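PDB 2D5M: flavoredoxin from Desulfovibrio vulgaris str. 'Miyazaki F', which binds flavin mononucleotide and probably serves as an electron-transfer flavoprotein of the flavin reductase-like family. Local coordinates for residues L18-A32 with A79-F93. Residues are numbered along the deposited sequence; the frame is centred on the assembly and turned at random.
Sequences LVGTYDRDSRPNIMA and ADYAGIYSGENEDKF. With FMN (flavin mononucleotide), chain E.
The ammonium group of K92 bonds to I30 O across the contact, with NZ 2.7 Å from that carbonyl oxygen. Four acceptors surround this NZ: besides I30 O, Y85 O and the FMN phosphate oxygen O3P each lie 2.8 Å away and A82 O is the longest at 3.1 Å, so at least one proton must be shared between two of them. Extended beyond CG (chi2 -179°), the lysine chain carries its charge in from the start of helix 92-96, its CE passing 3.2 Å from N29 OD1. N29 works from the strand side: chi1 of -163° swings the amide away from the residue's own N and to the phosphate, where ND2 meets O3P almost straight, at 175°. G87 N adds another bond to O3P, while S86 OG takes O1P. A water next to K92 N joins the segments, accepting from that N and lying 2.8 Å from both P28 O and N29 OD1.

Further toward the turn, R27 grips G87 O end-on, its NH1 and NH2 both aimed at that one oxygen and NH2 3.1 Å from it. NH1 also forms a salt bridge to D23 OD2, which has a second partner in Y55. F93 packs against P28 CB and I30 CG2 of the strand, turning the edge of its ring to N29 N; at the far end, L18 CD1 rests 3.7 Å from A79 CB of helix 76-82. Strand 28-41 of the antiparallel sheet and the loop between helices 76-82 and 92-96 thus help form the FMN phosphate site of this flavin reductase-like domain: lysine, asparagine and backbone N-H converge on one phosphate oxygen, and the positive charge of K92 probably helps balance the phosphate.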
loop_
_atom_site.group_PDB
_atom_site.type_symbol
_atom_site.label_atom_id
_atom_site.label_comp_id
_atom_site.label_asym_id
_atom_site.label_seq_id
_atom_site.Cartn_x
_atom_site.Cartn_y
_atom_site.Cartn_z
ATOM N N LEU A 18 -2.806 3.145 -11.462
ATOM C CA LEU A 18 -2.656 2.953 -12.885
ATOM C C LEU A 18 -1.298 3.521 -13.318
ATOM O O LEU A 18 -1.049 4.741 -13.260
ATOM C CB LEU A 18 -3.758 3.549 -13.724
ATOM C CG LEU A 18 -5.072 2.740 -13.640
ATOM C CD1 LEU A 18 -5.703 2.925 -12.271
ATOM C CD2 LEU A 18 -5.971 3.107 -14.816
ATOM N N VAL A 19 -0.394 2.633 -13.704
ATOM C CA VAL A 19 0.975 2.973 -14.076
ATOM C C VAL A 19 0.987 3.327 -15.536
ATOM O O VAL A 19 0.628 2.497 -16.393
ATOM C CB VAL A 19 1.913 1.794 -13.790
ATOM C CG1 VAL A 19 3.317 2.147 -14.225
ATOM C CG2 VAL A 19 1.919 1.427 -12.298
ATOM N N GLY A 20 1.363 4.575 -15.838
ATOM C CA GLY A 20 1.298 5.133 -17.199
ATOM C C GLY A 20 2.672 5.226 -17.805
ATOM O O GLY A 20 3.640 5.649 -17.153
ATOM N N THR A 21 2.795 4.880 -19.083
ATOM C CA THR A 21 4.042 4.882 -19.822
ATOM C C THR A 21 3.812 5.191 -21.310
ATOM O O THR A 21 2.685 5.143 -21.798
ATOM C CB THR A 21 4.727 3.505 -19.756
ATOM O OG1 THR A 21 3.850 2.499 -20.274
ATOM C CG2 THR A 21 5.227 3.138 -18.357
ATOM N N TYR A 22 4.898 5.527 -21.993
ATOM C CA TYR A 22 4.946 5.535 -23.452
ATOM C C TYR A 22 5.818 4.388 -23.952
ATOM O O TYR A 22 6.909 4.161 -23.414
ATOM C CB TYR A 22 5.558 6.847 -23.968
ATOM C CG TYR A 22 4.729 8.072 -23.799
ATOM C CD1 TYR A 22 3.486 8.211 -24.339
ATOM C CD2 TYR A 22 5.244 9.160 -23.036
ATOM C CE1 TYR A 22 2.722 9.370 -24.166
ATOM C CE2 TYR A 22 4.489 10.303 -22.868
ATOM C CZ TYR A 22 3.236 10.423 -23.447
ATOM O OH TYR A 22 2.523 11.559 -23.238
ATOM N N ASP A 23 5.369 3.673 -24.986
ATOM C CA ASP A 23 6.225 2.688 -25.633
ATOM C C ASP A 23 7.174 3.371 -26.593
ATOM O O ASP A 23 7.256 4.597 -26.690
ATOM C CB ASP A 23 5.420 1.552 -26.255
ATOM C CG ASP A 23 4.828 1.839 -27.639
ATOM O OD1 ASP A 23 4.902 2.984 -28.139
ATOM O OD2 ASP A 23 4.264 0.876 -28.188
ATOM N N ARG A 24 7.937 2.561 -27.308
ATOM C CA ARG A 24 8.994 3.094 -28.188
ATOM C C ARG A 24 8.457 3.931 -29.340
ATOM O O ARG A 24 9.232 4.764 -29.848
ATOM C CB ARG A 24 9.857 1.959 -28.696
ATOM C CG ARG A 24 9.104 1.018 -29.641
ATOM C CD ARG A 24 9.925 -0.312 -29.746
ATOM N NE ARG A 24 9.241 -1.299 -30.552
ATOM C CZ ARG A 24 8.229 -2.010 -30.101
ATOM N NH1 ARG A 24 7.743 -1.921 -28.861
ATOM N NH2 ARG A 24 7.657 -2.899 -30.927
ATOM N N ASP A 25 7.209 3.744 -29.683
ATOM C CA ASP A 25 6.527 4.500 -30.739
ATOM C C ASP A 25 5.627 5.583 -30.146
ATOM O O ASP A 25 4.816 6.114 -30.880
ATOM C CB ASP A 25 5.716 3.534 -31.602
ATOM C CG ASP A 25 6.629 2.573 -32.347
ATOM O OD1 ASP A 25 7.519 3.166 -32.989
ATOM O OD2 ASP A 25 6.440 1.334 -32.261
ATOM N N SER A 26 5.808 5.898 -28.868
ATOM C CA SER A 26 5.098 6.969 -28.166
ATOM C C SER A 26 3.643 6.648 -27.995
ATOM O O SER A 26 2.791 7.530 -27.751
ATOM C CB SER A 26 5.296 8.329 -28.865
ATOM O OG SER A 26 6.656 8.712 -28.809
ATOM N N ARG A 27 3.265 5.366 -28.072
ATOM C CA ARG A 27 1.903 4.959 -27.758
ATOM C C ARG A 27 1.704 4.977 -26.247
ATOM O O ARG A 27 2.499 4.367 -25.518
ATOM C CB ARG A 27 1.630 3.538 -28.305
ATOM C CG ARG A 27 1.857 3.402 -29.781
ATOM C CD ARG A 27 1.823 2.000 -30.326
ATOM N NE ARG A 27 0.671 1.221 -29.918
ATOM C CZ ARG A 27 0.589 0.197 -29.055
ATOM N NH1 ARG A 27 1.629 -0.293 -28.412
ATOM N NH2 ARG A 27 -0.594 -0.389 -28.837
ATOM N N PRO A 28 0.688 5.652 -25.736
ATOM C CA PRO A 28 0.464 5.722 -24.306
ATOM C C PRO A 28 -0.207 4.474 -23.771
ATOM O O PRO A 28 -1.052 3.872 -24.434
ATOM C CB PRO A 28 -0.438 6.951 -24.151
ATOM C CG PRO A 28 -1.274 6.908 -25.381
ATOM C CD PRO A 28 -0.342 6.467 -26.486
ATOM N N ASN A 29 0.133 4.102 -22.538
ATOM C CA ASN A 29 -0.418 2.913 -21.904
ATOM C C ASN A 29 -0.657 3.159 -20.411
ATOM O O ASN A 29 -0.067 4.057 -19.824
ATOM C CB ASN A 29 0.547 1.751 -22.054
ATOM C CG ASN A 29 -0.086 0.385 -21.804
ATOM O OD1 ASN A 29 -1.303 0.210 -21.982
ATOM N ND2 ASN A 29 0.745 -0.584 -21.436
ATOM N N ILE A 30 -1.543 2.338 -19.860
ATOM C CA ILE A 30 -1.783 2.250 -18.447
ATOM C C ILE A 30 -2.000 0.786 -18.111
ATOM O O ILE A 30 -2.644 0.063 -18.885
ATOM C CB ILE A 30 -3.027 3.051 -17.979
ATOM C CG1 ILE A 30 -4.172 3.019 -19.007
ATOM C CG2 ILE A 30 -2.621 4.465 -17.573
ATOM C CD1 ILE A 30 -5.501 3.620 -18.559
ATOM N N MET A 31 -1.495 0.372 -16.942
ATOM C CA MET A 31 -1.778 -0.939 -16.360
ATOM C C MET A 31 -2.122 -0.754 -14.908
ATOM O O MET A 31 -1.768 0.249 -14.300
ATOM C CB MET A 31 -0.642 -1.940 -16.559
ATOM C CG MET A 31 0.686 -1.494 -15.976
ATOM S SD MET A 31 0.861 -1.758 -14.207
ATOM C CE MET A 31 1.153 -3.524 -14.107
ATOM N N ALA A 32 -2.833 -1.713 -14.314
ATOM C CA ALA A 32 -3.148 -1.676 -12.894
ATOM C C ALA A 32 -2.069 -2.368 -12.061
ATOM O O ALA A 32 -1.610 -3.483 -12.411
ATOM C CB ALA A 32 -4.470 -2.376 -12.654
ATOM N N ALA A 79 -10.171 1.146 -14.662
ATOM C CA ALA A 79 -8.970 0.687 -14.008
ATOM C C ALA A 79 -8.851 -0.828 -14.105
ATOM O O ALA A 79 -7.783 -1.383 -14.390
ATOM C CB ALA A 79 -8.938 1.176 -12.572
ATOM N N ASP A 80 -9.977 -1.510 -13.851
ATOM C CA ASP A 80 -9.996 -2.968 -13.963
ATOM C C ASP A 80 -9.644 -3.418 -15.378
ATOM O O ASP A 80 -8.840 -4.351 -15.558
ATOM C CB ASP A 80 -11.349 -3.482 -13.502
ATOM C CG ASP A 80 -11.349 -4.974 -13.213
ATOM O OD1 ASP A 80 -10.485 -5.400 -12.384
ATOM O OD2 ASP A 80 -12.210 -5.696 -13.764
ATOM N N TYR A 81 -10.215 -2.758 -16.385
ATOM C CA TYR A 81 -9.900 -3.063 -17.769
ATOM C C TYR A 81 -8.395 -3.018 -18.000
ATOM O O TYR A 81 -7.824 -3.895 -18.639
ATOM C CB TYR A 81 -10.633 -2.078 -18.690
ATOM C CG TYR A 81 -10.485 -2.316 -20.155
ATOM C CD1 TYR A 81 -11.517 -2.938 -20.886
ATOM C CD2 TYR A 81 -9.363 -1.899 -20.868
ATOM C CE1 TYR A 81 -11.404 -3.151 -22.231
ATOM C CE2 TYR A 81 -9.237 -2.128 -22.223
ATOM C CZ TYR A 81 -10.287 -2.758 -22.900
ATOM O OH TYR A 81 -10.175 -2.982 -24.262
ATOM N N ALA A 82 -7.767 -1.959 -17.517
ATOM C CA ALA A 82 -6.318 -1.754 -17.701
ATOM C C ALA A 82 -5.510 -2.845 -17.038
ATOM O O ALA A 82 -4.341 -3.066 -17.396
ATOM C CB ALA A 82 -5.908 -0.380 -17.170
ATOM N N GLY A 83 -6.098 -3.495 -16.026
ATOM C CA GLY A 83 -5.503 -4.652 -15.334
ATOM C C GLY A 83 -5.841 -6.004 -15.894
ATOM O O GLY A 83 -5.350 -7.009 -15.345
ATOM N N ILE A 84 -6.682 -6.080 -16.924
ATOM C CA ILE A 84 -7.024 -7.327 -17.589
ATOM C C ILE A 84 -6.347 -7.448 -18.932
ATOM O O ILE A 84 -5.841 -8.499 -19.289
ATOM C CB ILE A 84 -8.554 -7.432 -17.727
ATOM C CG1 ILE A 84 -9.270 -7.481 -16.390
ATOM C CG2 ILE A 84 -8.918 -8.639 -18.637
ATOM C CD1 ILE A 84 -10.778 -7.289 -16.455
ATOM N N TYR A 85 -6.334 -6.375 -19.729
ATOM C CA TYR A 85 -5.893 -6.381 -21.105
ATOM C C TYR A 85 -4.535 -5.729 -21.226
ATOM O O TYR A 85 -4.175 -4.879 -20.440
ATOM C CB TYR A 85 -6.934 -5.709 -22.022
ATOM C CG TYR A 85 -8.286 -6.400 -21.851
ATOM C CD1 TYR A 85 -8.482 -7.692 -22.331
ATOM C CD2 TYR A 85 -9.316 -5.775 -21.212
ATOM C CE1 TYR A 85 -9.690 -8.345 -22.192
ATOM C CE2 TYR A 85 -10.544 -6.411 -21.029
ATOM C CZ TYR A 85 -10.723 -7.704 -21.529
ATOM O OH TYR A 85 -11.943 -8.354 -21.347
ATOM N N SER A 86 -3.756 -6.163 -22.230
ATOM C CA SER A 86 -2.457 -5.620 -22.462
ATOM C C SER A 86 -2.427 -4.529 -23.527
ATOM O O SER A 86 -3.158 -4.606 -24.535
ATOM C CB SER A 86 -1.467 -6.722 -22.913
ATOM O OG SER A 86 -0.167 -6.162 -23.135
ATOM N N GLY A 87 -1.528 -3.575 -23.365
ATOM C CA GLY A 87 -1.307 -2.534 -24.338
ATOM C C GLY A 87 -0.322 -2.862 -25.436
ATOM O O GLY A 87 -0.067 -2.010 -26.278
ATOM N N GLU A 88 0.206 -4.065 -25.470
ATOM C CA GLU A 88 1.188 -4.407 -26.511
ATOM C C GLU A 88 0.645 -4.103 -27.910
ATOM O O GLU A 88 1.371 -3.532 -28.746
ATOM C CB GLU A 88 1.607 -5.855 -26.369
ATOM C CG GLU A 88 2.670 -6.271 -27.375
ATOM C CD GLU A 88 3.002 -7.748 -27.395
ATOM O OE1 GLU A 88 2.439 -8.559 -26.636
ATOM O OE2 GLU A 88 3.852 -8.080 -28.234
ATOM N N ASN A 89 -0.630 -4.474 -28.144
ATOM C CA ASN A 89 -1.247 -4.272 -29.441
ATOM C C ASN A 89 -2.613 -3.601 -29.326
ATOM O O ASN A 89 -3.481 -3.831 -30.131
ATOM C CB ASN A 89 -1.312 -5.563 -30.237
ATOM C CG ASN A 89 0.060 -5.931 -30.826
ATOM O OD1 ASN A 89 0.572 -5.272 -31.741
ATOM N ND2 ASN A 89 0.635 -6.986 -30.318
ATOM N N GLU A 90 -2.788 -2.743 -28.319
ATOM C CA GLU A 90 -4.028 -2.023 -28.084
ATOM C C GLU A 90 -3.715 -0.695 -27.403
ATOM O O GLU A 90 -2.923 -0.683 -26.453
ATOM C CB GLU A 90 -4.941 -2.826 -27.166
ATOM C CG GLU A 90 -6.206 -2.064 -26.814
ATOM C CD GLU A 90 -7.196 -2.819 -25.956
ATOM O OE1 GLU A 90 -7.253 -4.050 -25.916
ATOM O OE2 GLU A 90 -8.032 -2.089 -25.356
ATOM N N ASP A 91 -4.348 0.364 -27.863
ATOM C CA ASP A 91 -4.319 1.660 -27.171
ATOM C C ASP A 91 -5.517 1.670 -26.227
ATOM O O ASP A 91 -6.657 1.881 -26.625
ATOM C CB ASP A 91 -4.378 2.802 -28.195
ATOM C CG ASP A 91 -4.320 4.167 -27.542
ATOM O OD1 ASP A 91 -4.699 4.301 -26.359
ATOM O OD2 ASP A 91 -3.891 5.129 -28.245
ATOM N N LYS A 92 -5.219 1.469 -24.944
ATOM C CA LYS A 92 -6.255 1.419 -23.934
ATOM C C LYS A 92 -6.900 2.758 -23.684
ATOM O O LYS A 92 -8.055 2.824 -23.252
ATOM C CB LYS A 92 -5.697 0.878 -22.615
ATOM C CG LYS A 92 -5.156 -0.499 -22.640
ATOM C CD LYS A 92 -4.661 -0.936 -21.259
ATOM C CE LYS A 92 -3.575 -1.953 -21.401
ATOM N NZ LYS A 92 -2.956 -2.356 -20.131
ATOM N N PHE A 93 -6.161 3.863 -23.914
ATOM C CA PHE A 93 -6.790 5.179 -23.781
ATOM C C PHE A 93 -7.900 5.333 -24.815
ATOM O O PHE A 93 -8.989 5.851 -24.517
ATOM C CB PHE A 93 -5.762 6.297 -23.931
ATOM C CG PHE A 93 -4.870 6.471 -22.711
ATOM C CD1 PHE A 93 -5.243 7.375 -21.724
ATOM C CD2 PHE A 93 -3.695 5.761 -22.568
ATOM C CE1 PHE A 93 -4.450 7.575 -20.615
ATOM C CE2 PHE A 93 -2.898 5.971 -21.429
ATOM C CZ PHE A 93 -3.268 6.895 -20.487
HETATM N N1 FMN E . 0.504 -6.772 -12.600
HETATM C C2 FMN E . 1.762 -6.536 -12.114
HETATM O O2 FMN E . 2.765 -6.875 -12.758
HETATM N N3 FMN E . 1.894 -5.939 -10.863
HETATM C C4 FMN E . 0.852 -5.587 -10.035
HETATM O O4 FMN E . 1.071 -5.060 -8.923
HETATM C C4A FMN E . -0.453 -5.881 -10.516
HETATM N N5 FMN E . -1.524 -5.615 -9.730
HETATM C C5A FMN E . -2.754 -5.767 -10.320
HETATM C C6 FMN E . -3.900 -5.469 -9.531
HETATM C C7 FMN E . -5.192 -5.540 -10.025
HETATM C C7M FMN E . -6.404 -5.270 -9.164
HETATM C C8 FMN E . -5.348 -5.902 -11.416
HETATM C C8M FMN E . -6.745 -5.899 -12.016
HETATM C C9 FMN E . -4.247 -6.265 -12.172
HETATM C C9A FMN E . -2.961 -6.200 -11.661
HETATM N N10 FMN E . -1.807 -6.586 -12.377
HETATM C C10 FMN E . -0.557 -6.380 -11.846
HETATM C "C1'" FMN E . -1.942 -7.144 -13.751
HETATM C "C2'" FMN E . -1.625 -6.121 -14.840
HETATM O "O2'" FMN E . -2.304 -4.876 -14.637
HETATM C "C3'" FMN E . -2.067 -6.700 -16.188
HETATM O "O3'" FMN E . -1.180 -7.805 -16.478
HETATM C "C4'" FMN E . -2.065 -5.700 -17.334
HETATM O "O4'" FMN E . -2.837 -6.315 -18.401
HETATM C "C5'" FMN E . -0.708 -5.354 -17.841
HETATM O "O5'" FMN E . -0.874 -4.411 -18.948
HETATM P P FMN E . 0.331 -4.104 -19.972
HETATM O O1P FMN E . 0.747 -5.429 -20.627
HETATM O O2P FMN E . 1.497 -3.481 -19.244
HETATM O O3P FMN E . -0.364 -3.162 -20.938
HETATM O O HOH W 1 -2.522 1.532 -24.118
#